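Local coordinates for protein putative 4-Hydroxy-2-oxoglutarate aldolase / 2-dehydro-3-deoxyphosphogluconate aldolase (Yersinia enterocolitica, PDB 3LM7) that is a putative aldolase of the KDGP aldolase family, a TIM-barrel protein in which helices surround a core of parallel strands, at residues V42-Y47 against P77-M82; N66-G71 against Q88-Q93; Q93-V98 against H112-N117; I120-K125 against V162-M167; V129-G134 against K141-P146. All coordinates share one frame; numbering follows the deposited sequence.

Contacts 2 and 3 are the buried ones nearest the heart of the barrel and share Q93: contact 2 seats the end of helix 80-90 against strand 68-71 by apolar fit beside an asparagine-to-backbone bond, while contact 3 zips strand 94-95 to strand 115-120 and carries a polar cluster. Contact 1 uses the start of the same helix 80-90, but at the surface, with water and charged side chains. Contact 4 is buried too, joining strands 115-120 and 161-164 where the parallel pairing ends and P122 and P166 follow, one on each segment; K163 reaches N96 of contact 3. Contact 5, an outlying, partly buried antiparallel pair nested within the loop that contact 4 closes, carries a salt bridge with a water beside it.

Contact 1 of 5, residues V42-Y47 against P77-M82; sequences VLSKNY and PRQSVM
S44 and Q79 meet at the compact centre of this contact, S44 OG lying 3.1 Å from Q79 OE1. G71 O is also within reach of the hydroxyl, leaving open which oxygen takes its proton. A small hydroxyl suits this buried spot because it fits against both the glutamine and the selenomethionine M82. The chain of M82 is extended beyond CG, carrying SE to 4.0 Å from S44 CB, and its methyl CE ends 3.7 Å from Y47 O and equally near S44 O. A long, flexible side chain can thus cover the turn after strand 38-43.

The other side is wetter. The chain of Q79 bends at chi2 (-63°), so that its amide turns back across K45, whose CG lies 3.8 Å from Q79 CD with the two chains at about a right angle. A water lies 2.9 Å from Q79 OE1, placed to donate, though several acceptors compete for its protons and Y47 O is at most a weak partner. Farther out K45 NZ and R78 NH2 come to 4.5 Å, like charges probably eased by D76, which makes salt bridges with both.

The contact thus links the 3-10 turn 44-46 to the start of helix 80-90 at the C-terminal end of strand 38-43; S44 also touches V83 and I86 there, while Y47 and M82 lean on helix 50-63.

Contact 2 of 5, residues N66-G71 against Q88-Q93; sequences NALSVG and QQVQPQ
P92 pushes its ring between L68 and V70, and this bump sets the shape of the contact. Its CG sits 3.7 Å from V70 CG2, the two side chains at about a right angle, while its CB lies against L68 O and faces the leucine's CD2. L68 in turn sends CD2 into V90 CG1 at 3.5 Å, closer than usual for two carbons, so the fit is snug. A proline ring and beta-branched valines have little torsional freedom to lose on packing, and L68 adds reach. The contact lies within the beta-alpha-beta unit of strand 68-71, helix 80-90 and strand 94-95, where the helix ends and the chain turns toward its next strand. Q91 makes that turn with positive phi (53°), its NE2 reaching back to Q88 O at 2.9 Å.

Beside the apolar patch, N66 reaches across to the turn. Its ND2 donates to Q91 O at 3.0 Å, on a lone pair in the carbonyl plane and nearly straight (160°), and also serves K5 O. On the other arm of the amide, N66 OD1 receives a proton from a water at 2.7 Å that likewise donates to V90 O, the backbone oxygen at the helix end. The extended chain of Q93 lies along the backbone at 66-67, its CG 3.1 Å from N66 O and its OE1 near A67 CA.

Contact 3 of 5, residues Q93-V98 against H112-N117; sequences QHVNQV and HDTVVN
H94 lays its ring beside V115, with CD2 3.5 Å from V115 CG1; H94 CE1 lies 3.4 Å from N117 ND2. With CG anti to the backbone N (chi1 -173°) the imidazole leans along the sheet; its plane stands 74° from the N117 amide. N117 bonds in two directions: its ND2 donates to N96 OD1 at 2.9 Å, from above the N96 carbonyl plane, and the two amides are turned 59° apart. N117 OD1 accepts from Q97 N at 2.9 Å, a side-chain oxygen receiving a backbone N-H next to the parallel pairs H94-V115 and V95-V116. The short, two-ended asparagine suits this double task. On the face bearing V95 and V116, apolar side chains pack toward helices 80-90 and 102-109, as expected outside a TIM barrel.

On the H94 and N117 face, buried polar atoms are matched: S69 OG binds H94 ND1, E191 OE1 takes H94 NE2 and N117 ND2, and K163 NZ binds N96 OD1. Such linked bonds would restrict the rotation of these groups.

Contact 4 of 5, residues I120-K125 against V162-M167; sequences ISPTGK and VKFFPM
S121 OG donates to F165 O at 2.7 Å, a short bond nearly along the C=O axis. Its hydroxyl lies beside the backbone N (chi1 -57°), which turns it to the carbonyl of the cis peptide bond between F165 and P166. The bond takes over just where the parallel pairing of strands 115-120 and 161-164 fades: I120 N donates to K163 O, and F165 N to I120 O, each at 3.1 Å.

Around these bonds the side chains pack by shape. I120 crosses V162 at about a right angle, its CD1 touching V162 CG1 at 3.6 Å. P122 lies over one face of the F164 ring, with CG 4.2 Å from the ring centroid in an off-centre CH-pi contact; a rigid, flat-sided proline suits an aromatic face. Helix 173-185 covers F164 through Y176 and V179.

In the parallel pattern the next donor to F165 O would be the nitrogen of P122, which has no N-H; S121 OG supplies the bond instead, so the chemistry implies that the exit from the sheet is still held by a hydrogen bond.

Contact 5 of 5, residues V129-G134 against K141-P146; sequences VKISTG and KDAIVP
V129 and V145 form an antiparallel hydrogen-bonded pair, with V129 N to V145 O at 2.9 Å and V145 N to V129 O at 3.0 Å, while K130 faces I144 in a non-hydrogen-bonded pair. Strands 128-130 and 144-146 make a small two-stranded antiparallel sheet outside the main barrel sheet, and I131 N continues the pairing to A143 O.

The side chains sort by face. I131 and V145 cross at about a right angle, I131 CG2 3.8 Å from V145 CG2, and V129 CG2 meets V145 CG2 at 4.1 Å. Beta-branched V129 and V145 suit extended strands, and both, like I131, also rest on A150 of helix 147-156. At the loop end S132 completes the pairing by its side chain: OG sits in the crowded position between the backbone N and the carbonyl carbon (chi1 47°) and accepts from A143 N at 3.0 Å almost straight (174°).

On the other face the extended K130 runs out to D142, a charged pair suited to an exposed rim. NZ meets D142 OD1 from above the carboxylate plane, 52° out of it, in a salt bridge. K130 CD and CE lie over the same face of the carboxylate, CD 3.6 Å from D142 CG. A water closes a second path, accepting from K130 NZ at 2.8 Å and donating to D142 OD2 at 3.0 Å.

Contact 1 of 5, residues V42-Y47 against P77-M82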
# COMPACT_ATOMS: atom_id res chain seq x y z
N VAL A 42 -2.76 -4.55 -25.19
CA VAL A 42 -3.32 -4.73 -26.53
C VAL A 42 -3.97 -3.40 -26.89
O VAL A 42 -4.65 -2.80 -26.07
CB VAL A 42 -4.39 -5.84 -26.53
CG1 VAL A 42 -5.00 -6.06 -27.99
CG2 VAL A 42 -3.70 -7.17 -25.99
N LEU A 43 -3.78 -2.92 -28.13
CA LEU A 43 -4.13 -1.50 -28.41
C LEU A 43 -5.41 -1.34 -29.12
O LEU A 43 -5.65 -2.05 -30.08
CB LEU A 43 -3.00 -0.81 -29.17
CG LEU A 43 -1.56 -1.05 -28.71
CD1 LEU A 43 -0.65 -0.28 -29.71
CD2 LEU A 43 -1.37 -0.57 -27.28
N SER A 44 -6.26 -0.42 -28.65
CA SER A 44 -7.55 -0.14 -29.33
C SER A 44 -7.37 0.27 -30.80
O SER A 44 -8.22 -0.04 -31.63
CB SER A 44 -8.35 0.96 -28.58
OG SER A 44 -7.51 2.08 -28.50
N LYS A 45 -6.26 0.97 -31.09
CA LYS A 45 -5.99 1.54 -32.41
C LYS A 45 -5.81 0.45 -33.47
O LYS A 45 -5.94 0.68 -34.67
CB LYS A 45 -4.72 2.37 -32.30
CG LYS A 45 -4.68 3.53 -33.20
CD LYS A 45 -3.24 4.01 -33.31
CE LYS A 45 -2.77 4.72 -32.04
NZ LYS A 45 -2.01 5.92 -32.49
N ASN A 46 -5.55 -0.77 -33.02
CA ASN A 46 -5.35 -1.90 -33.91
C ASN A 46 -6.65 -2.53 -34.43
O ASN A 46 -6.61 -3.57 -35.08
CB ASN A 46 -4.43 -2.94 -33.22
CG ASN A 46 -3.00 -2.50 -33.28
OD1 ASN A 46 -2.66 -1.71 -34.17
ND2 ASN A 46 -2.15 -2.97 -32.36
N TYR A 47 -7.80 -1.92 -34.12
CA TYR A 47 -9.12 -2.52 -34.46
C TYR A 47 -10.00 -1.48 -35.09
O TYR A 47 -9.86 -0.29 -34.76
CB TYR A 47 -9.85 -3.08 -33.21
CG TYR A 47 -9.04 -4.15 -32.55
CD1 TYR A 47 -9.12 -5.49 -32.98
CD2 TYR A 47 -8.13 -3.83 -31.54
CE1 TYR A 47 -8.31 -6.48 -32.39
CE2 TYR A 47 -7.32 -4.79 -30.95
CZ TYR A 47 -7.40 -6.12 -31.38
OH TYR A 47 -6.58 -7.08 -30.77
N PRO A 77 -4.43 10.39 -27.73
CA PRO A 77 -5.67 10.77 -27.05
C PRO A 77 -6.92 10.59 -27.91
O PRO A 77 -7.99 10.47 -27.38
CB PRO A 77 -5.46 12.25 -26.73
CG PRO A 77 -4.55 12.73 -27.79
CD PRO A 77 -3.62 11.55 -28.10
N ARG A 78 -6.78 10.54 -29.23
CA ARG A 78 -7.93 10.26 -30.08
C ARG A 78 -8.59 8.86 -29.83
O ARG A 78 -9.75 8.63 -30.19
CB ARG A 78 -7.46 10.33 -31.55
CG ARG A 78 -6.99 11.76 -31.96
CD ARG A 78 -6.31 11.79 -33.34
NE ARG A 78 -5.11 10.93 -33.38
CZ ARG A 78 -4.41 10.61 -34.48
NH1 ARG A 78 -4.76 11.10 -35.66
NH2 ARG A 78 -3.36 9.79 -34.40
N GLN A 79 -7.87 7.96 -29.18
CA GLN A 79 -8.44 6.63 -28.86
C GLN A 79 -9.14 6.61 -27.51
O GLN A 79 -9.67 5.55 -27.06
CB GLN A 79 -7.31 5.61 -28.79
CG GLN A 79 -6.61 5.43 -30.15
CD GLN A 79 -7.55 4.88 -31.19
OE1 GLN A 79 -8.15 3.80 -31.02
NE2 GLN A 79 -7.73 5.63 -32.27
N SER A 80 -9.16 7.76 -26.83
CA SER A 80 -9.71 7.78 -25.44
C SER A 80 -11.16 7.29 -25.28
O SER A 80 -11.45 6.49 -24.40
CB SER A 80 -9.53 9.16 -24.77
OG SER A 80 -10.18 9.17 -23.48
N VAL A 81 -12.06 7.73 -26.15
CA VAL A 81 -13.44 7.29 -26.03
C VAL A 81 -13.56 5.79 -26.38
O VAL A 81 -14.29 5.03 -25.73
CB VAL A 81 -14.35 8.14 -26.98
CG1 VAL A 81 -15.76 7.43 -27.25
CG2 VAL A 81 -14.47 9.59 -26.40
N MSE A 82 -12.87 5.35 -27.42
CA MSE A 82 -12.93 3.91 -27.75
C MSE A 82 -12.39 3.05 -26.61
O MSE A 82 -12.98 2.04 -26.28
CB MSE A 82 -12.14 3.64 -29.01
CG MSE A 82 -12.58 2.39 -29.75
SE MSE A 82 -11.23 2.11 -31.15
CE MSE A 82 -11.87 0.44 -31.79
O HOH W 1 -8.93 2.72 -33.60

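Contact 2 of 5, residues N66-G71 against Q88-Q93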
# COMPACT_ATOMS: atom_id res chain seq x y z
N ASN A 66 -6.98 -12.86 -17.61
CA ASN A 66 -7.41 -11.43 -17.56
C ASN A 66 -6.31 -10.39 -17.31
O ASN A 66 -6.61 -9.22 -16.98
CB ASN A 66 -8.53 -11.20 -16.58
CG ASN A 66 -9.43 -10.04 -17.02
OD1 ASN A 66 -9.60 -9.81 -18.24
ND2 ASN A 66 -9.93 -9.26 -16.05
N ALA A 67 -5.05 -10.80 -17.48
CA ALA A 67 -3.92 -9.90 -17.18
C ALA A 67 -3.69 -9.02 -18.39
O ALA A 67 -2.60 -8.97 -18.93
CB ALA A 67 -2.72 -10.71 -16.79
N LEU A 68 -4.75 -8.28 -18.75
CA LEU A 68 -4.83 -7.50 -19.96
C LEU A 68 -4.81 -6.01 -19.58
O LEU A 68 -5.47 -5.62 -18.61
CB LEU A 68 -6.18 -7.85 -20.65
CG LEU A 68 -6.60 -6.96 -21.84
CD1 LEU A 68 -5.71 -7.06 -23.01
CD2 LEU A 68 -8.05 -7.36 -22.28
N SER A 69 -4.06 -5.21 -20.34
CA SER A 69 -4.05 -3.75 -20.23
C SER A 69 -4.59 -3.22 -21.54
O SER A 69 -3.96 -3.41 -22.62
CB SER A 69 -2.60 -3.28 -20.07
OG SER A 69 -2.57 -1.86 -20.04
N VAL A 70 -5.75 -2.56 -21.51
CA VAL A 70 -6.31 -1.93 -22.74
C VAL A 70 -5.51 -0.65 -23.08
O VAL A 70 -5.45 0.25 -22.26
CB VAL A 70 -7.80 -1.59 -22.54
CG1 VAL A 70 -8.33 -0.90 -23.82
CG2 VAL A 70 -8.53 -2.90 -22.17
N GLY A 71 -4.88 -0.61 -24.27
CA GLY A 71 -4.06 0.52 -24.67
C GLY A 71 -4.74 1.53 -25.57
O GLY A 71 -5.57 1.19 -26.41
N GLN A 88 -15.37 -1.04 -20.77
CA GLN A 88 -16.70 -1.35 -20.21
C GLN A 88 -17.07 -2.82 -20.43
O GLN A 88 -17.52 -3.51 -19.49
CB GLN A 88 -17.79 -0.48 -20.88
CG GLN A 88 -19.16 -0.78 -20.35
CD GLN A 88 -20.19 0.13 -20.86
OE1 GLN A 88 -20.06 0.69 -21.93
NE2 GLN A 88 -21.22 0.33 -20.08
N GLN A 89 -16.88 -3.27 -21.66
CA GLN A 89 -17.28 -4.65 -22.06
C GLN A 89 -16.25 -5.70 -21.69
O GLN A 89 -16.59 -6.77 -21.14
CB GLN A 89 -17.56 -4.70 -23.57
CG GLN A 89 -18.64 -3.71 -23.98
CD GLN A 89 -19.14 -3.91 -25.43
OE1 GLN A 89 -19.29 -5.06 -25.91
NE2 GLN A 89 -19.35 -2.81 -26.12
N VAL A 90 -14.99 -5.38 -21.88
CA VAL A 90 -13.95 -6.37 -21.62
C VAL A 90 -13.74 -6.64 -20.12
O VAL A 90 -13.41 -7.77 -19.74
CB VAL A 90 -12.63 -5.94 -22.28
CG1 VAL A 90 -11.46 -6.86 -21.81
CG2 VAL A 90 -12.80 -5.99 -23.81
N GLN A 91 -13.83 -5.61 -19.29
CA GLN A 91 -13.52 -5.69 -17.85
C GLN A 91 -12.14 -6.27 -17.60
O GLN A 91 -12.00 -7.32 -16.92
CB GLN A 91 -14.58 -6.55 -17.11
CG GLN A 91 -15.98 -5.95 -17.25
CD GLN A 91 -16.16 -4.79 -16.26
OE1 GLN A 91 -15.90 -4.93 -15.08
NE2 GLN A 91 -16.65 -3.65 -16.75
N PRO A 92 -11.09 -5.59 -18.09
CA PRO A 92 -9.73 -6.03 -17.90
C PRO A 92 -9.21 -5.70 -16.52
O PRO A 92 -9.96 -5.10 -15.68
CB PRO A 92 -8.95 -5.18 -18.93
CG PRO A 92 -9.62 -3.81 -18.77
CD PRO A 92 -11.14 -4.21 -18.67
N GLN A 93 -7.93 -6.04 -16.27
CA GLN A 93 -7.27 -5.65 -15.04
C GLN A 93 -6.76 -4.21 -15.07
O GLN A 93 -6.57 -3.61 -14.02
CB GLN A 93 -6.08 -6.57 -14.71
CG GLN A 93 -6.63 -7.92 -14.13
CD GLN A 93 -5.51 -8.96 -14.00
OE1 GLN A 93 -4.34 -8.63 -14.18
NE2 GLN A 93 -5.89 -10.24 -13.71
O HOH W 2 -11.91 -10.03 -19.58

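Contact 3 of 5, residues Q93-V98 against H112-N117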
# COMPACT_ATOMS: atom_id res chain seq x y z
N GLN A 93 -7.93 -6.04 -16.27
CA GLN A 93 -7.27 -5.65 -15.04
C GLN A 93 -6.76 -4.21 -15.07
O GLN A 93 -6.57 -3.61 -14.02
CB GLN A 93 -6.08 -6.57 -14.71
CG GLN A 93 -6.63 -7.92 -14.13
CD GLN A 93 -5.51 -8.96 -14.00
OE1 GLN A 93 -4.34 -8.63 -14.18
NE2 GLN A 93 -5.89 -10.24 -13.71
N HIS A 94 -6.60 -3.66 -16.26
CA HIS A 94 -5.89 -2.39 -16.38
C HIS A 94 -6.34 -1.63 -17.62
O HIS A 94 -6.55 -2.25 -18.69
CB HIS A 94 -4.36 -2.67 -16.52
CG HIS A 94 -3.53 -1.42 -16.50
ND1 HIS A 94 -3.15 -0.77 -17.65
CD2 HIS A 94 -3.03 -0.70 -15.46
CE1 HIS A 94 -2.41 0.27 -17.33
NE2 HIS A 94 -2.33 0.35 -16.01
N VAL A 95 -6.43 -0.29 -17.49
CA VAL A 95 -6.85 0.53 -18.62
C VAL A 95 -5.91 1.73 -18.70
O VAL A 95 -5.66 2.36 -17.66
CB VAL A 95 -8.30 1.09 -18.37
CG1 VAL A 95 -8.74 2.16 -19.44
CG2 VAL A 95 -9.35 -0.10 -18.26
N ASN A 96 -5.38 2.03 -19.89
CA ASN A 96 -4.60 3.22 -20.08
C ASN A 96 -5.57 4.34 -20.47
O ASN A 96 -6.30 4.20 -21.46
CB ASN A 96 -3.60 3.06 -21.24
CG ASN A 96 -2.40 2.17 -20.86
OD1 ASN A 96 -1.45 2.61 -20.20
ND2 ASN A 96 -2.50 0.90 -21.22
N GLN A 97 -5.50 5.49 -19.79
CA GLN A 97 -6.30 6.63 -20.23
C GLN A 97 -5.48 7.93 -20.25
O GLN A 97 -4.47 8.04 -19.58
CB GLN A 97 -7.56 6.88 -19.34
CG GLN A 97 -8.87 6.18 -19.86
CD GLN A 97 -9.28 6.71 -21.23
OE1 GLN A 97 -8.68 7.66 -21.75
NE2 GLN A 97 -10.21 6.02 -21.86
N VAL A 98 -6.00 8.94 -21.01
CA VAL A 98 -5.53 10.33 -20.87
C VAL A 98 -6.33 10.99 -19.74
O VAL A 98 -7.34 10.48 -19.30
CB VAL A 98 -5.62 11.11 -22.20
CG1 VAL A 98 -4.66 10.42 -23.20
CG2 VAL A 98 -7.06 11.22 -22.72
N HIS A 112 -14.34 -0.31 -9.00
CA HIS A 112 -13.05 0.34 -8.76
C HIS A 112 -11.87 -0.63 -8.68
O HIS A 112 -10.78 -0.21 -8.32
CB HIS A 112 -13.10 1.14 -7.46
CG HIS A 112 -12.14 2.30 -7.42
ND1 HIS A 112 -12.44 3.55 -7.93
CD2 HIS A 112 -10.88 2.40 -6.91
CE1 HIS A 112 -11.41 4.36 -7.76
NE2 HIS A 112 -10.46 3.69 -7.12
N ASP A 113 -12.06 -1.89 -9.04
CA ASP A 113 -10.90 -2.80 -9.01
C ASP A 113 -10.00 -2.64 -10.19
O ASP A 113 -8.77 -2.64 -10.03
CB ASP A 113 -11.36 -4.24 -8.96
CG ASP A 113 -12.14 -4.54 -7.67
OD1 ASP A 113 -11.78 -4.00 -6.63
OD2 ASP A 113 -13.10 -5.29 -7.75
N THR A 114 -10.58 -2.56 -11.38
CA THR A 114 -9.73 -2.40 -12.57
C THR A 114 -8.88 -1.14 -12.37
O THR A 114 -9.41 -0.07 -11.96
CB THR A 114 -10.60 -2.20 -13.80
OG1 THR A 114 -11.30 -3.41 -14.06
CG2 THR A 114 -9.75 -1.90 -15.05
N VAL A 115 -7.58 -1.24 -12.65
CA VAL A 115 -6.70 -0.06 -12.55
C VAL A 115 -6.85 0.84 -13.75
O VAL A 115 -6.70 0.38 -14.88
CB VAL A 115 -5.18 -0.54 -12.43
CG1 VAL A 115 -4.22 0.68 -12.50
CG2 VAL A 115 -5.00 -1.25 -11.06
N VAL A 116 -7.15 2.13 -13.52
CA VAL A 116 -7.25 3.10 -14.58
C VAL A 116 -6.19 4.18 -14.35
O VAL A 116 -6.24 4.94 -13.33
CB VAL A 116 -8.64 3.81 -14.52
CG1 VAL A 116 -8.74 4.86 -15.66
CG2 VAL A 116 -9.73 2.69 -14.69
N ASN A 117 -5.19 4.23 -15.25
CA ASN A 117 -4.18 5.27 -15.11
C ASN A 117 -4.64 6.57 -15.80
O ASN A 117 -5.64 6.60 -16.59
CB ASN A 117 -2.79 4.77 -15.61
CG ASN A 117 -2.70 4.58 -17.13
OD1 ASN A 117 -3.29 5.32 -17.89
ND2 ASN A 117 -1.88 3.62 -17.56

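Contact 4 of 5, residues I120-K125 against V162-M167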
# COMPACT_ATOMS: atom_id res chain seq x y z
N ILE A 120 -0.32 12.12 -17.48
CA ILE A 120 0.11 13.45 -17.21
C ILE A 120 1.62 13.50 -17.46
O ILE A 120 2.31 12.42 -17.47
CB ILE A 120 -0.18 13.91 -15.73
CG1 ILE A 120 0.71 13.16 -14.74
CG2 ILE A 120 -1.71 13.76 -15.39
CD1 ILE A 120 0.44 13.57 -13.22
N SER A 121 2.15 14.72 -17.71
CA SER A 121 3.42 14.77 -18.41
C SER A 121 4.41 15.74 -17.74
O SER A 121 4.01 16.75 -17.16
CB SER A 121 3.17 15.18 -19.90
OG SER A 121 2.26 14.25 -20.51
N PRO A 122 5.72 15.46 -17.87
CA PRO A 122 6.80 16.35 -17.47
C PRO A 122 6.65 17.76 -18.09
O PRO A 122 6.08 17.90 -19.17
CB PRO A 122 8.06 15.67 -18.08
CG PRO A 122 7.76 14.28 -18.15
CD PRO A 122 6.25 14.21 -18.46
N THR A 123 7.12 18.75 -17.38
CA THR A 123 7.06 20.13 -17.82
C THR A 123 8.43 20.77 -17.84
O THR A 123 8.55 21.91 -18.24
CB THR A 123 6.22 20.98 -16.83
OG1 THR A 123 6.76 20.87 -15.53
CG2 THR A 123 4.72 20.55 -16.82
N GLY A 124 9.44 20.07 -17.32
CA GLY A 124 10.72 20.69 -17.05
C GLY A 124 10.79 21.35 -15.67
O GLY A 124 11.87 21.80 -15.27
N LYS A 125 9.69 21.40 -14.93
CA LYS A 125 9.68 22.11 -13.65
C LYS A 125 9.26 21.15 -12.56
O LYS A 125 8.10 20.75 -12.50
CB LYS A 125 8.69 23.31 -13.67
CG LYS A 125 8.98 24.21 -14.90
CD LYS A 125 7.86 25.09 -15.48
CE LYS A 125 8.44 25.60 -16.78
NZ LYS A 125 9.66 24.57 -17.15
N VAL A 162 -1.07 7.43 -11.61
CA VAL A 162 -0.54 8.40 -12.57
C VAL A 162 0.27 7.62 -13.61
O VAL A 162 1.15 6.82 -13.22
CB VAL A 162 0.45 9.34 -11.82
CG1 VAL A 162 1.46 10.10 -12.79
CG2 VAL A 162 -0.33 10.28 -10.86
N LYS A 163 0.01 7.86 -14.91
CA LYS A 163 0.96 7.39 -15.91
C LYS A 163 1.83 8.62 -16.24
O LYS A 163 1.29 9.65 -16.61
CB LYS A 163 0.25 6.93 -17.18
CG LYS A 163 1.34 6.56 -18.21
CD LYS A 163 0.83 6.44 -19.63
CE LYS A 163 0.86 4.96 -19.98
NZ LYS A 163 0.01 4.76 -21.22
N PHE A 164 3.12 8.58 -15.92
CA PHE A 164 3.96 9.74 -16.09
C PHE A 164 4.69 9.50 -17.38
O PHE A 164 5.57 8.65 -17.43
CB PHE A 164 4.91 9.85 -14.91
CG PHE A 164 5.65 11.17 -14.82
CD1 PHE A 164 4.98 12.37 -14.77
CD2 PHE A 164 7.04 11.19 -14.72
CE1 PHE A 164 5.67 13.58 -14.64
CE2 PHE A 164 7.76 12.45 -14.60
CZ PHE A 164 7.09 13.58 -14.54
N PHE A 165 4.37 10.30 -18.39
CA PHE A 165 4.80 10.02 -19.75
C PHE A 165 4.86 11.32 -20.50
O PHE A 165 3.96 12.15 -20.31
CB PHE A 165 3.75 9.11 -20.42
CG PHE A 165 4.03 8.87 -21.88
CD1 PHE A 165 4.97 7.93 -22.27
CD2 PHE A 165 3.31 9.60 -22.86
CE1 PHE A 165 5.23 7.71 -23.66
CE2 PHE A 165 3.52 9.39 -24.20
CZ PHE A 165 4.52 8.44 -24.61
N PRO A 166 5.81 11.50 -21.41
CA PRO A 166 6.98 10.65 -21.77
C PRO A 166 8.14 10.92 -20.82
O PRO A 166 8.55 12.07 -20.58
CB PRO A 166 7.33 11.11 -23.21
CG PRO A 166 7.04 12.71 -23.10
CD PRO A 166 5.67 12.69 -22.31
N MSE A 167 8.61 9.88 -20.14
CA MSE A 167 9.76 10.12 -19.28
C MSE A 167 11.10 10.32 -19.93
O MSE A 167 12.02 10.87 -19.30
CB MSE A 167 9.91 8.97 -18.31
CG MSE A 167 9.18 9.40 -17.14
SE MSE A 167 9.21 8.07 -15.85
CE MSE A 167 11.04 7.74 -15.39

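Contact 5 of 5, residues V129-G134 against K141-P146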
# COMPACT_ATOMS: atom_id res chain seq x y z
N VAL A 129 3.00 19.47 -13.40
CA VAL A 129 2.76 18.53 -14.43
C VAL A 129 1.69 19.04 -15.43
O VAL A 129 0.81 19.85 -15.06
CB VAL A 129 2.23 17.19 -13.86
CG1 VAL A 129 3.35 16.32 -13.28
CG2 VAL A 129 0.96 17.42 -12.88
N LYS A 130 1.77 18.56 -16.66
CA LYS A 130 0.81 18.99 -17.73
C LYS A 130 -0.32 17.97 -17.75
O LYS A 130 -0.06 16.74 -17.73
CB LYS A 130 1.53 18.99 -19.04
CG LYS A 130 0.60 19.11 -20.25
CD LYS A 130 1.50 19.16 -21.55
CE LYS A 130 0.64 18.89 -22.77
NZ LYS A 130 1.39 19.27 -24.05
N ILE A 131 -1.54 18.45 -17.72
CA ILE A 131 -2.73 17.58 -17.59
C ILE A 131 -3.68 17.72 -18.75
O ILE A 131 -4.68 17.02 -18.78
CB ILE A 131 -3.54 17.76 -16.22
CG1 ILE A 131 -4.07 19.22 -16.10
CG2 ILE A 131 -2.62 17.59 -15.01
CD1 ILE A 131 -5.02 19.42 -14.90
N SER A 132 -3.38 18.62 -19.69
CA SER A 132 -4.21 18.82 -20.87
C SER A 132 -3.79 17.78 -21.94
O SER A 132 -3.28 18.14 -23.01
CB SER A 132 -4.02 20.25 -21.43
OG SER A 132 -2.60 20.53 -21.49
N THR A 133 -4.09 16.49 -21.67
CA THR A 133 -3.56 15.41 -22.50
C THR A 133 -4.70 14.70 -23.25
O THR A 133 -4.48 13.66 -23.88
CB THR A 133 -2.75 14.39 -21.64
OG1 THR A 133 -3.60 13.90 -20.57
CG2 THR A 133 -1.56 15.12 -20.94
N GLY A 134 -5.90 15.29 -23.25
CA GLY A 134 -7.01 14.73 -24.03
C GLY A 134 -6.95 15.20 -25.49
O GLY A 134 -6.07 15.93 -25.87
N LYS A 141 -3.04 25.57 -25.36
CA LYS A 141 -2.04 25.91 -24.37
C LYS A 141 -2.01 24.90 -23.26
O LYS A 141 -3.06 24.50 -22.76
CB LYS A 141 -2.26 27.32 -23.88
CG LYS A 141 -2.04 28.29 -25.13
CD LYS A 141 -2.48 29.70 -24.76
CE LYS A 141 -3.66 30.17 -25.63
NZ LYS A 141 -3.60 29.83 -27.15
N ASP A 142 -0.80 24.53 -22.81
CA ASP A 142 -0.72 23.53 -21.73
C ASP A 142 -1.40 23.95 -20.44
O ASP A 142 -1.29 25.12 -20.01
CB ASP A 142 0.74 23.23 -21.42
CG ASP A 142 1.46 22.61 -22.57
OD1 ASP A 142 0.84 22.15 -23.55
OD2 ASP A 142 2.68 22.60 -22.49
N ALA A 143 -2.11 23.00 -19.85
CA ALA A 143 -2.63 23.17 -18.48
C ALA A 143 -1.59 22.58 -17.56
O ALA A 143 -1.36 21.33 -17.57
CB ALA A 143 -3.95 22.44 -18.33
N ILE A 144 -0.95 23.43 -16.77
CA ILE A 144 0.17 22.98 -15.86
C ILE A 144 -0.26 23.25 -14.43
O ILE A 144 -0.69 24.39 -14.07
CB ILE A 144 1.49 23.77 -16.17
CG1 ILE A 144 1.89 23.50 -17.60
CG2 ILE A 144 2.62 23.54 -15.08
CD1 ILE A 144 2.55 24.68 -18.24
N VAL A 145 -0.13 22.23 -13.58
CA VAL A 145 -0.72 22.32 -12.25
C VAL A 145 0.20 21.62 -11.28
O VAL A 145 1.09 20.87 -11.66
CB VAL A 145 -2.16 21.72 -12.18
CG1 VAL A 145 -3.06 22.25 -13.30
CG2 VAL A 145 -2.10 20.12 -12.22
N PRO A 146 -0.01 21.86 -10.00
CA PRO A 146 0.85 21.21 -9.02
C PRO A 146 0.61 19.71 -9.02
O PRO A 146 -0.51 19.26 -9.23
CB PRO A 146 0.39 21.84 -7.67
CG PRO A 146 -0.22 23.23 -8.10
CD PRO A 146 -0.81 22.99 -9.48
O HOH W 3 4.03 20.18 -23.69
O HOH W 4 -1.90 20.90 -23.93